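Local coordinates for oxidoreductase, NAD-binding/iron-sulfur cluster-binding protein (Nitratireductor pacificus pht-3B, PDB 6ZXU), which is a catabolic reductive dehalogenase that carries cobalamin and two [4Fe-4S] clusters, and probably uses them to remove halogen from organic substrates reductively, at residues Q536-Q541 with C595-E600; N507-P512 with E604-A609; C542-R547 with M625-Q630. One frame throughout, in Å; residues are numbered along the deposited sequence.

Contact 1: residues Q536-Q541 with C595-E600. With NA (sodium ion), chain G; SF4 (iron/sulfur cluster), chain D.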
loop_
_atom_site.group_PDB
_atom_site.type_symbol
_atom_site.label_atom_id
_atom_site.label_comp_id
_atom_site.label_asym_id
_atom_site.label_seq_id
_atom_site.Cartn_x
_atom_site.Cartn_y
_atom_site.Cartn_z
ATOM N N GLN A 536 -21.111 -5.329 -10.554
ATOM C CA GLN A 536 -21.411 -6.575 -11.352
ATOM C C GLN A 536 -21.879 -6.202 -12.722
ATOM O O GLN A 536 -21.329 -6.643 -13.735
ATOM C CB GLN A 536 -22.407 -7.507 -10.654
ATOM C CG GLN A 536 -21.999 -7.951 -9.274
ATOM C CD GLN A 536 -20.589 -8.434 -9.238
ATOM O OE1 GLN A 536 -20.243 -9.449 -9.876
ATOM N NE2 GLN A 536 -19.708 -7.715 -8.493
ATOM N N ASP A 537 -22.803 -5.265 -12.779
ATOM C CA ASP A 537 -23.280 -4.738 -14.098
ATOM C C ASP A 537 -22.151 -4.046 -14.890
ATOM O O ASP A 537 -22.085 -4.175 -16.106
ATOM C CB ASP A 537 -24.467 -3.797 -13.893
ATOM C CG ASP A 537 -25.045 -3.247 -15.243
ATOM O OD1 ASP A 537 -25.412 -4.119 -16.080
ATOM O OD2 ASP A 537 -25.049 -1.996 -15.483
ATOM N N PHE A 538 -21.293 -3.269 -14.222
ATOM C CA PHE A 538 -20.230 -2.570 -14.896
ATOM C C PHE A 538 -19.230 -3.560 -15.491
ATOM O O PHE A 538 -18.913 -3.493 -16.699
ATOM C CB PHE A 538 -19.497 -1.656 -13.947
ATOM C CG PHE A 538 -18.636 -0.616 -14.637
ATOM C CD1 PHE A 538 -17.449 -0.934 -15.112
ATOM C CD2 PHE A 538 -19.023 0.718 -14.670
ATOM C CE1 PHE A 538 -16.641 -0.001 -15.732
ATOM C CE2 PHE A 538 -18.229 1.689 -15.245
ATOM C CZ PHE A 538 -17.052 1.327 -15.776
ATOM N N CYS A 539 -18.633 -4.416 -14.648
ATOM C CA CYS A 539 -17.651 -5.392 -15.135
ATOM C C CYS A 539 -18.288 -6.285 -16.172
ATOM O O CYS A 539 -17.669 -6.748 -17.089
ATOM C CB CYS A 539 -17.100 -6.268 -14.045
ATOM S SG CYS A 539 -15.865 -5.498 -13.083
ATOM N N ASN A 540 -19.578 -6.512 -16.110
ATOM C CA ASN A 540 -20.164 -7.331 -17.130
ATOM C C ASN A 540 -20.131 -6.764 -18.554
ATOM O O ASN A 540 -20.279 -7.445 -19.544
ATOM C CB ASN A 540 -21.597 -7.571 -16.833
ATOM C CG ASN A 540 -21.913 -8.948 -17.112
ATOM O OD1 ASN A 540 -21.385 -9.893 -16.397
ATOM N ND2 ASN A 540 -22.644 -9.155 -18.219
ATOM N N GLN A 541 -19.969 -5.464 -18.645
ATOM C CA GLN A 541 -19.968 -4.746 -19.911
ATOM C C GLN A 541 -18.584 -4.264 -20.314
ATOM O O GLN A 541 -18.465 -3.605 -21.307
ATOM C CB GLN A 541 -20.850 -3.473 -19.813
ATOM C CG GLN A 541 -22.284 -3.649 -19.463
ATOM C CD GLN A 541 -23.007 -2.340 -19.381
ATOM O OE1 GLN A 541 -23.167 -1.633 -20.362
ATOM N NE2 GLN A 541 -23.449 -2.020 -18.235
ATOM N N CYS A 595 -7.659 -0.603 -15.415
ATOM C CA CYS A 595 -9.029 -0.511 -15.032
ATOM C C CYS A 595 -9.581 0.922 -15.112
ATOM O O CYS A 595 -8.988 1.809 -14.571
ATOM C CB CYS A 595 -9.229 -1.125 -13.625
ATOM S SG CYS A 595 -10.963 -1.256 -13.141
ATOM N N PRO A 596 -10.766 1.119 -15.728
ATOM C CA PRO A 596 -11.373 2.445 -15.719
ATOM C C PRO A 596 -11.566 3.055 -14.340
ATOM O O PRO A 596 -11.499 4.278 -14.201
ATOM C CB PRO A 596 -12.734 2.235 -16.385
ATOM C CG PRO A 596 -12.520 1.057 -17.232
ATOM C CD PRO A 596 -11.585 0.164 -16.471
ATOM N N TRP A 597 -11.772 2.260 -13.325
ATOM C CA TRP A 597 -11.928 2.749 -11.945
ATOM C C TRP A 597 -10.631 3.223 -11.298
ATOM O O TRP A 597 -10.665 3.816 -10.215
ATOM C CB TRP A 597 -12.551 1.691 -11.061
ATOM C CG TRP A 597 -13.982 1.335 -11.443
ATOM C CD1 TRP A 597 -14.345 0.444 -12.356
ATOM C CD2 TRP A 597 -15.188 1.842 -10.847
ATOM N NE1 TRP A 597 -15.706 0.321 -12.386
ATOM C CE2 TRP A 597 -16.266 1.194 -11.496
ATOM C CE3 TRP A 597 -15.478 2.746 -9.807
ATOM C CZ2 TRP A 597 -17.564 1.391 -11.139
ATOM C CZ3 TRP A 597 -16.788 2.969 -9.477
ATOM C CH2 TRP A 597 -17.824 2.323 -10.169
ATOM N N ASN A 598 -9.509 2.951 -11.933
ATOM C CA ASN A 598 -8.258 3.505 -11.526
ATOM C C ASN A 598 -8.157 4.907 -12.090
ATOM O O ASN A 598 -7.843 5.078 -13.270
ATOM C CB ASN A 598 -7.089 2.562 -11.957
ATOM C CG ASN A 598 -5.684 3.193 -11.660
ATOM O OD1 ASN A 598 -5.468 3.838 -10.643
ATOM N ND2 ASN A 598 -4.810 3.141 -12.650
ATOM N N ARG A 599 -8.435 5.912 -11.283
ATOM C CA ARG A 599 -8.505 7.295 -11.736
ATOM C C ARG A 599 -7.844 8.238 -10.794
ATOM O O ARG A 599 -7.674 7.935 -9.624
ATOM C CB ARG A 599 -9.942 7.799 -11.727
ATOM C CG ARG A 599 -10.849 7.016 -12.559
ATOM C CD ARG A 599 -12.124 7.783 -12.767
ATOM N NE ARG A 599 -12.828 7.175 -13.882
ATOM C CZ ARG A 599 -13.769 6.271 -13.706
ATOM N NH1 ARG A 599 -14.097 5.906 -12.492
ATOM N NH2 ARG A 599 -14.380 5.745 -14.778
ATOM N N GLU A 600 -7.541 9.448 -11.319
ATOM C CA GLU A 600 -6.988 10.499 -10.510
ATOM C C GLU A 600 -8.012 10.997 -9.465
ATOM O O GLU A 600 -9.218 11.008 -9.706
ATOM C CB GLU A 600 -6.466 11.678 -11.404
ATOM C CG GLU A 600 -5.417 12.520 -10.649
ATOM C CD GLU A 600 -4.926 13.773 -11.408
ATOM O OE1 GLU A 600 -5.100 13.851 -12.632
ATOM O OE2 GLU A 600 -4.369 14.687 -10.758
HETATM NA NA NA G . -7.818 4.307 -15.689
HETATM FE FE1 SF4 D . -11.826 -5.309 -15.492
HETATM FE FE2 SF4 D . -13.386 -3.229 -16.543
HETATM FE FE3 SF4 D . -12.108 -2.870 -14.188
HETATM FE FE4 SF4 D . -14.203 -4.616 -14.247
HETATM S S1 SF4 D . -14.187 -2.379 -14.670
HETATM S S2 SF4 D . -12.251 -4.956 -13.317
HETATM S S3 SF4 D . -13.850 -5.421 -16.316
HETATM S S4 SF4 D . -11.248 -3.265 -16.231
HETATM O O HOH W 1 -9.667 5.676 -15.975
HETATM O O HOH W 2 -8.161 3.113 -17.593
HETATM O O HOH W 3 -5.379 4.216 -16.085
#
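Cys539 SG and Cys595 SG bind the same [4Fe-4S] cluster from the two segments, at 2.2 Å from FE4 and 2.2 Å from FE3 respectively. Sulfide S1 of that cluster, shared by three irons, is also touched from both segments: Phe538 CE1 lies 3.6 Å from S1, and Trp597 CD1 lies 3.7 Å from it. The indole presents its edge, with S1 in its plane, whereas the phenyl approaches obliquely. These rings also meet each other in a T-shaped stack: the pyrrole edge of Trp597 is directed at one face of Phe538, planes 59° apart, and NE1 sits 3.5 Å from CD1 of the phenyl, nearer the rim than the centre. Phe538 reaches this position because its CG is anti to the backbone N (chi1 -164°), which sends the ring off its helix toward the loop. As in two-cluster bacterial ferredoxins, Cys595, followed by Pro596, is the distant fourth ligand to a cluster whose other three cysteines lie close together in sequence. Beyond it the type I turn Cys595–Asn598 offers two carbonyls to a sodium ion, Asn598 O at 2.5 Å and Cys595 O at a longer 3.0 Å. The buried aromatic pair thus joins helix 535-540 to the loop between helices 590-594 and 603-614; Ser612 of the latter touches both side chains, and Ile623 of helix 619-628 packs on Phe538.

Contact 2: residues N507-P512 with E604-A609; sequences NPFIGP and EGRRLA
Arg606 leaves helix 603-614 and bends over to meet the edge of Phe509. From CB the chain folds at chi2 and again at chi3, and these two bends carry its far end back toward the loop. CD is the first atom to touch, 4.0 Å from Phe509 CD1 and a little farther from CE1. NE follows at the same separation, 4.0 Å from CD1, and CZ stands 4.2 Å from that same carbon. The guanidinium therefore turns a face to the ring edge, with the two planes 77° apart: this is van der Waals packing and not a cation-pi stack on the phenyl face. At the tip NH2 forms a salt bridge to Asp601 and NH1 a hydrogen bond to Gln25, which probably belongs to the N-terminal tag. With an alanine here, Asp601 would probably lose its charged mate and Phe509 CD1 the group that covers it. One helical turn on, the methyl of Ala609 packs 4.0 Å from Pro508 O. Phe509 is presented by a loop held by its own hydrogen bonds: Asn507 OD1 accepts from Phe509 N at 2.8 Å and from Ile510 N at 3.1 Å, while Asn507 N bonds Gly511 O, with a weak bond returning from Gly511 N to Asn507 O. This is an Asx turn extended to an Asx motif, here shaping the link between strands 505-506 and 514-521, with the side chain of Pro508 about 10 Å from the bound cobalamin.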
loop_
_atom_site.group_PDB
_atom_site.type_symbol
_atom_site.label_atom_id
_atom_site.label_comp_id
_atom_site.label_asym_id
_atom_site.label_seq_id
_atom_site.Cartn_x
_atom_site.Cartn_y
_atom_site.Cartn_z
ATOM N N ASN A 507 -12.674 -1.352 -5.143
ATOM C CA ASN A 507 -13.215 -0.340 -4.244
ATOM C C ASN A 507 -13.763 0.820 -5.074
ATOM O O ASN A 507 -13.205 1.171 -6.107
ATOM C CB ASN A 507 -12.079 0.168 -3.297
ATOM C CG ASN A 507 -12.488 1.303 -2.433
ATOM O OD1 ASN A 507 -12.444 2.451 -2.798
ATOM N ND2 ASN A 507 -12.956 0.969 -1.231
ATOM N N PRO A 508 -14.898 1.433 -4.666
ATOM C CA PRO A 508 -15.484 2.438 -5.534
ATOM C C PRO A 508 -14.692 3.758 -5.633
ATOM O O PRO A 508 -14.946 4.568 -6.531
ATOM C CB PRO A 508 -16.875 2.628 -4.943
ATOM C CG PRO A 508 -16.756 2.160 -3.549
ATOM C CD PRO A 508 -15.761 1.053 -3.555
ATOM N N PHE A 509 -13.716 3.984 -4.777
ATOM C CA PHE A 509 -12.971 5.241 -4.797
ATOM C C PHE A 509 -11.539 5.036 -5.315
ATOM O O PHE A 509 -11.049 5.936 -5.972
ATOM C CB PHE A 509 -12.938 5.891 -3.407
ATOM C CG PHE A 509 -14.306 6.245 -2.904
ATOM C CD1 PHE A 509 -14.959 7.328 -3.416
ATOM C CD2 PHE A 509 -14.991 5.424 -2.033
ATOM C CE1 PHE A 509 -16.248 7.628 -3.019
ATOM C CE2 PHE A 509 -16.262 5.737 -1.575
ATOM C CZ PHE A 509 -16.916 6.809 -2.072
ATOM N N ILE A 510 -10.839 3.964 -4.966
ATOM C CA ILE A 510 -9.423 3.746 -5.424
ATOM C C ILE A 510 -9.365 2.598 -6.426
ATOM O O ILE A 510 -8.282 2.181 -6.808
ATOM C CB ILE A 510 -8.441 3.573 -4.273
ATOM C CG1 ILE A 510 -8.673 2.297 -3.498
ATOM C CG2 ILE A 510 -8.481 4.764 -3.354
ATOM C CD1 ILE A 510 -7.523 1.976 -2.581
ATOM N N GLY A 511 -10.547 2.111 -6.882
ATOM C CA GLY A 511 -10.540 1.074 -7.858
ATOM C C GLY A 511 -9.863 -0.167 -7.368
ATOM O O GLY A 511 -9.978 -0.548 -6.199
ATOM N N PRO A 512 -9.130 -0.847 -8.245
ATOM C CA PRO A 512 -8.455 -2.071 -7.838
ATOM C C PRO A 512 -6.988 -1.817 -7.377
ATOM O O PRO A 512 -6.237 -2.761 -7.214
ATOM C CB PRO A 512 -8.412 -2.892 -9.117
ATOM C CG PRO A 512 -8.271 -1.861 -10.163
ATOM C CD PRO A 512 -9.029 -0.618 -9.684
ATOM N N GLU A 604 -13.289 15.792 -11.590
ATOM C CA GLU A 604 -13.886 15.021 -12.690
ATOM C C GLU A 604 -13.746 13.516 -12.499
ATOM O O GLU A 604 -14.603 12.764 -12.954
ATOM C CB GLU A 604 -13.352 15.394 -14.090
ATOM C CG GLU A 604 -12.224 14.517 -14.520
ATOM C CD GLU A 604 -11.860 14.474 -16.046
ATOM O OE1 GLU A 604 -12.530 15.065 -16.951
ATOM O OE2 GLU A 604 -10.836 13.786 -16.300
ATOM N N GLY A 605 -12.617 13.069 -11.917
ATOM C CA GLY A 605 -12.418 11.696 -11.662
ATOM C C GLY A 605 -13.431 11.158 -10.673
ATOM O O GLY A 605 -14.036 10.107 -10.917
ATOM N N ARG A 606 -13.700 11.902 -9.603
ATOM C CA ARG A 606 -14.700 11.506 -8.688
ATOM C C ARG A 606 -16.074 11.466 -9.321
ATOM O O ARG A 606 -16.880 10.602 -9.037
ATOM C CB ARG A 606 -14.643 12.394 -7.470
ATOM C CG ARG A 606 -15.637 11.970 -6.385
ATOM C CD ARG A 606 -15.207 10.595 -5.732
ATOM N NE ARG A 606 -13.938 10.831 -5.007
ATOM C CZ ARG A 606 -13.866 11.322 -3.776
ATOM N NH1 ARG A 606 -14.964 11.691 -3.109
ATOM N NH2 ARG A 606 -12.688 11.512 -3.269
ATOM N N ARG A 607 -16.363 12.419 -10.199
ATOM C CA ARG A 607 -17.618 12.470 -10.895
ATOM C C ARG A 607 -17.825 11.268 -11.840
ATOM O O ARG A 607 -18.946 10.735 -11.917
ATOM C CB ARG A 607 -17.764 13.810 -11.644
ATOM C CG ARG A 607 -19.096 13.994 -12.382
ATOM C CD ARG A 607 -20.339 13.669 -11.524
ATOM N NE ARG A 607 -20.347 14.446 -10.276
ATOM C CZ ARG A 607 -20.936 15.645 -10.137
ATOM N NH1 ARG A 607 -21.591 16.194 -11.153
ATOM N NH2 ARG A 607 -20.892 16.283 -8.980
ATOM N N LEU A 608 -16.812 10.858 -12.548
ATOM C CA LEU A 608 -16.933 9.689 -13.388
ATOM C C LEU A 608 -17.241 8.444 -12.600
ATOM O O LEU A 608 -18.067 7.604 -13.027
ATOM C CB LEU A 608 -15.743 9.480 -14.224
ATOM C CG LEU A 608 -15.579 10.458 -15.405
ATOM C CD1 LEU A 608 -14.183 10.363 -15.921
ATOM C CD2 LEU A 608 -16.529 10.096 -16.509
ATOM N N ALA A 609 -16.700 8.354 -11.382
ATOM C CA ALA A 609 -17.069 7.229 -10.513
ATOM C C ALA A 609 -18.496 7.348 -9.997
ATOM O O ALA A 609 -19.216 6.370 -9.946
ATOM C CB ALA A 609 -16.108 7.147 -9.335
#

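Contact 3: residues C542-R547 with M625-Q630. With SF4 (iron/sulfur cluster), chain D.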
loop_
_atom_site.group_PDB
_atom_site.type_symbol
_atom_site.label_atom_id
_atom_site.label_comp_id
_atom_site.label_asym_id
_atom_site.label_seq_id
_atom_site.Cartn_x
_atom_site.Cartn_y
_atom_site.Cartn_z
ATOM N N CYS A 542 -17.577 -4.489 -19.504
ATOM C CA CYS A 542 -16.249 -4.043 -19.725
ATOM C C CYS A 542 -15.318 -5.268 -19.893
ATOM O O CYS A 542 -15.587 -6.349 -19.360
ATOM C CB CYS A 542 -15.789 -3.199 -18.537
ATOM S SG CYS A 542 -14.170 -2.414 -18.551
ATOM N N ARG A 543 -14.220 -5.101 -20.610
ATOM C CA ARG A 543 -13.189 -6.141 -20.754
ATOM C C ARG A 543 -11.819 -5.593 -20.771
ATOM O O ARG A 543 -10.896 -6.249 -21.266
ATOM C CB ARG A 543 -13.359 -6.929 -22.043
ATOM C CG ARG A 543 -14.696 -7.601 -22.265
ATOM C CD ARG A 543 -14.875 -8.758 -21.344
ATOM N NE ARG A 543 -16.141 -9.494 -21.587
ATOM C CZ ARG A 543 -17.365 -9.070 -21.270
ATOM N NH1 ARG A 543 -17.560 -7.896 -20.691
ATOM N NH2 ARG A 543 -18.407 -9.829 -21.534
ATOM N N LYS A 544 -11.597 -4.408 -20.222
ATOM C CA LYS A 544 -10.305 -3.746 -20.410
ATOM C C LYS A 544 -9.134 -4.501 -19.745
ATOM O O LYS A 544 -8.059 -4.649 -20.322
ATOM C CB LYS A 544 -10.413 -2.296 -20.000
ATOM C CG LYS A 544 -9.131 -1.480 -20.271
ATOM C CD LYS A 544 -9.431 -0.009 -20.352
ATOM C CE LYS A 544 -8.147 0.766 -20.570
ATOM N NZ LYS A 544 -8.441 2.156 -21.045
ATOM N N CYS A 545 -9.289 -4.905 -18.489
ATOM C CA CYS A 545 -8.290 -5.666 -17.786
ATOM C C CYS A 545 -7.975 -6.937 -18.566
ATOM O O CYS A 545 -6.803 -7.284 -18.668
ATOM C CB CYS A 545 -8.756 -6.002 -16.369
ATOM S SG CYS A 545 -10.398 -6.871 -16.270
ATOM N N ALA A 546 -8.994 -7.675 -18.988
ATOM C CA ALA A 546 -8.772 -8.885 -19.741
ATOM C C ALA A 546 -7.941 -8.655 -21.030
ATOM O O ALA A 546 -7.045 -9.430 -21.363
ATOM C CB ALA A 546 -10.127 -9.529 -20.052
ATOM N N ARG A 547 -8.259 -7.621 -21.753
ATOM C CA ARG A 547 -7.587 -7.269 -22.978
ATOM C C ARG A 547 -6.187 -6.878 -22.772
ATOM O O ARG A 547 -5.338 -7.174 -23.601
ATOM C CB ARG A 547 -8.309 -6.093 -23.612
ATOM C CG ARG A 547 -7.866 -5.720 -25.031
ATOM C CD ARG A 547 -8.619 -4.472 -25.449
ATOM N NE ARG A 547 -7.990 -3.314 -24.869
ATOM C CZ ARG A 547 -8.629 -2.244 -24.433
ATOM N NH1 ARG A 547 -9.938 -2.224 -24.440
ATOM N NH2 ARG A 547 -7.937 -1.215 -23.939
ATOM N N MET A 625 -15.429 5.400 -23.563
ATOM C CA MET A 625 -14.617 6.612 -23.576
ATOM C C MET A 625 -13.317 6.457 -22.857
ATOM O O MET A 625 -12.354 7.191 -23.123
ATOM C CB MET A 625 -15.393 7.825 -23.043
ATOM C CG MET A 625 -16.491 8.337 -24.001
ATOM S SD MET A 625 -16.004 8.646 -25.750
ATOM C CE MET A 625 -14.791 9.891 -25.456
ATOM N N ASP A 626 -13.243 5.484 -21.947
ATOM C CA ASP A 626 -12.008 5.272 -21.266
ATOM C C ASP A 626 -10.902 4.873 -22.279
ATOM O O ASP A 626 -9.779 5.215 -22.107
ATOM C CB ASP A 626 -12.157 4.190 -20.185
ATOM C CG ASP A 626 -11.021 4.261 -19.157
ATOM O OD1 ASP A 626 -11.033 5.279 -18.389
ATOM O OD2 ASP A 626 -10.166 3.319 -19.077
ATOM N N ASP A 627 -11.278 4.086 -23.276
ATOM C CA ASP A 627 -10.329 3.758 -24.400
ATOM C C ASP A 627 -10.150 4.904 -25.389
ATOM O O ASP A 627 -9.020 5.235 -25.749
ATOM C CB ASP A 627 -10.847 2.534 -25.094
ATOM C CG ASP A 627 -10.555 1.313 -24.282
ATOM O OD1 ASP A 627 -9.463 1.333 -23.557
ATOM O OD2 ASP A 627 -11.372 0.347 -24.369
ATOM N N ALA A 628 -11.259 5.560 -25.770
ATOM C CA ALA A 628 -11.192 6.651 -26.773
ATOM C C ALA A 628 -10.305 7.766 -26.266
ATOM O O ALA A 628 -9.486 8.283 -27.034
ATOM C CB ALA A 628 -12.534 7.168 -27.111
ATOM N N LEU A 629 -10.376 8.088 -24.980
ATOM C CA LEU A 629 -9.479 9.060 -24.387
ATOM C C LEU A 629 -8.106 8.509 -23.996
ATOM O O LEU A 629 -7.299 9.210 -23.381
ATOM C CB LEU A 629 -10.146 9.723 -23.182
ATOM C CG LEU A 629 -11.512 10.343 -23.538
ATOM C CD1 LEU A 629 -12.173 10.938 -22.317
ATOM C CD2 LEU A 629 -11.467 11.382 -24.622
ATOM N N GLN A 630 -7.825 7.268 -24.378
ATOM C CA GLN A 630 -6.534 6.627 -24.077
ATOM C C GLN A 630 -6.087 6.584 -22.597
ATOM O O GLN A 630 -4.914 6.761 -22.291
ATOM C CB GLN A 630 -5.446 7.285 -24.907
ATOM C CG GLN A 630 -5.746 7.096 -26.393
ATOM C CD GLN A 630 -4.650 7.703 -27.176
ATOM O OE1 GLN A 630 -3.881 6.968 -27.777
ATOM N NE2 GLN A 630 -4.493 9.051 -27.087
HETATM FE FE1 SF4 D . -11.826 -5.309 -15.492
HETATM FE FE2 SF4 D . -13.386 -3.229 -16.543
HETATM FE FE3 SF4 D . -12.108 -2.870 -14.188
HETATM FE FE4 SF4 D . -14.203 -4.616 -14.247
HETATM S S1 SF4 D . -14.187 -2.379 -14.670
HETATM S S2 SF4 D . -12.251 -4.956 -13.317
HETATM S S3 SF4 D . -13.850 -5.421 -16.316
HETATM S S4 SF4 D . -11.248 -3.265 -16.231
#
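Asp627 OD1 takes two cationic donors, Lys544 NZ at 2.8 Å and Arg547 NH2 at 3.0 Å, which come in from opposite faces of the carboxylate. Its partner oxygen OD2 receives Arg547 NH1 at 2.9 Å, so the guanidinium grips the carboxylate end-on through both terminal nitrogens. The grip is skewed, with the two planes 56° apart, and every donor stands well out of the carboxylate plane. Lys544 NZ has a second salt bridge, to Asp626 OD2 at 2.9 Å, and a further hydrogen bond to Asn631 O. With chi1 at -175° the lysine chain swings out opposite its amide nitrogen and stays extended, sliding past Asp627 and crossing Asp626 at about a right angle. In the next shell, Asn631 ND2 holds Asp626 OD1, and a Schellman motif with Gln630 at positive phi closes helix 619-628 just behind the acids. On the other side, Cys542 and Cys545 fix the start of helix 544-548 to the cluster, their SG atoms each 2.3 Å from an iron, FE2 and FE1 respectively. Lys544 CB lies 4.0 Å from S4. The lysine charge is thus shared between two carboxylates and Asp627 between two cations, with a sodium ion about 4 Å from the side chain of Asp626; this paired network probably keeps the four groups ionised and ties helix 544-548 to helix 619-628 beside the cluster.

Contacts 1 and 3 share one iron-sulfur cluster, each providing two of its four cysteines, and meet where Pro596 packs against Asp626 and Cys542. Contact 1 is the buried one, built on aromatic packing and metal bonds; contact 3, partly buried, relies on charge. Contact 2, also only partly buried, binds no cluster and is plain packing, with the charge of Arg606 paired outside the two segments. It still abuts contact 1, for Arg599 lies against Gly605 and Leu608, and Pro512 against Cys595. Contacts 2 and 3 do not touch, but draw on successive helices, 603-614 and 619-628, which together flank the loop of contact 1.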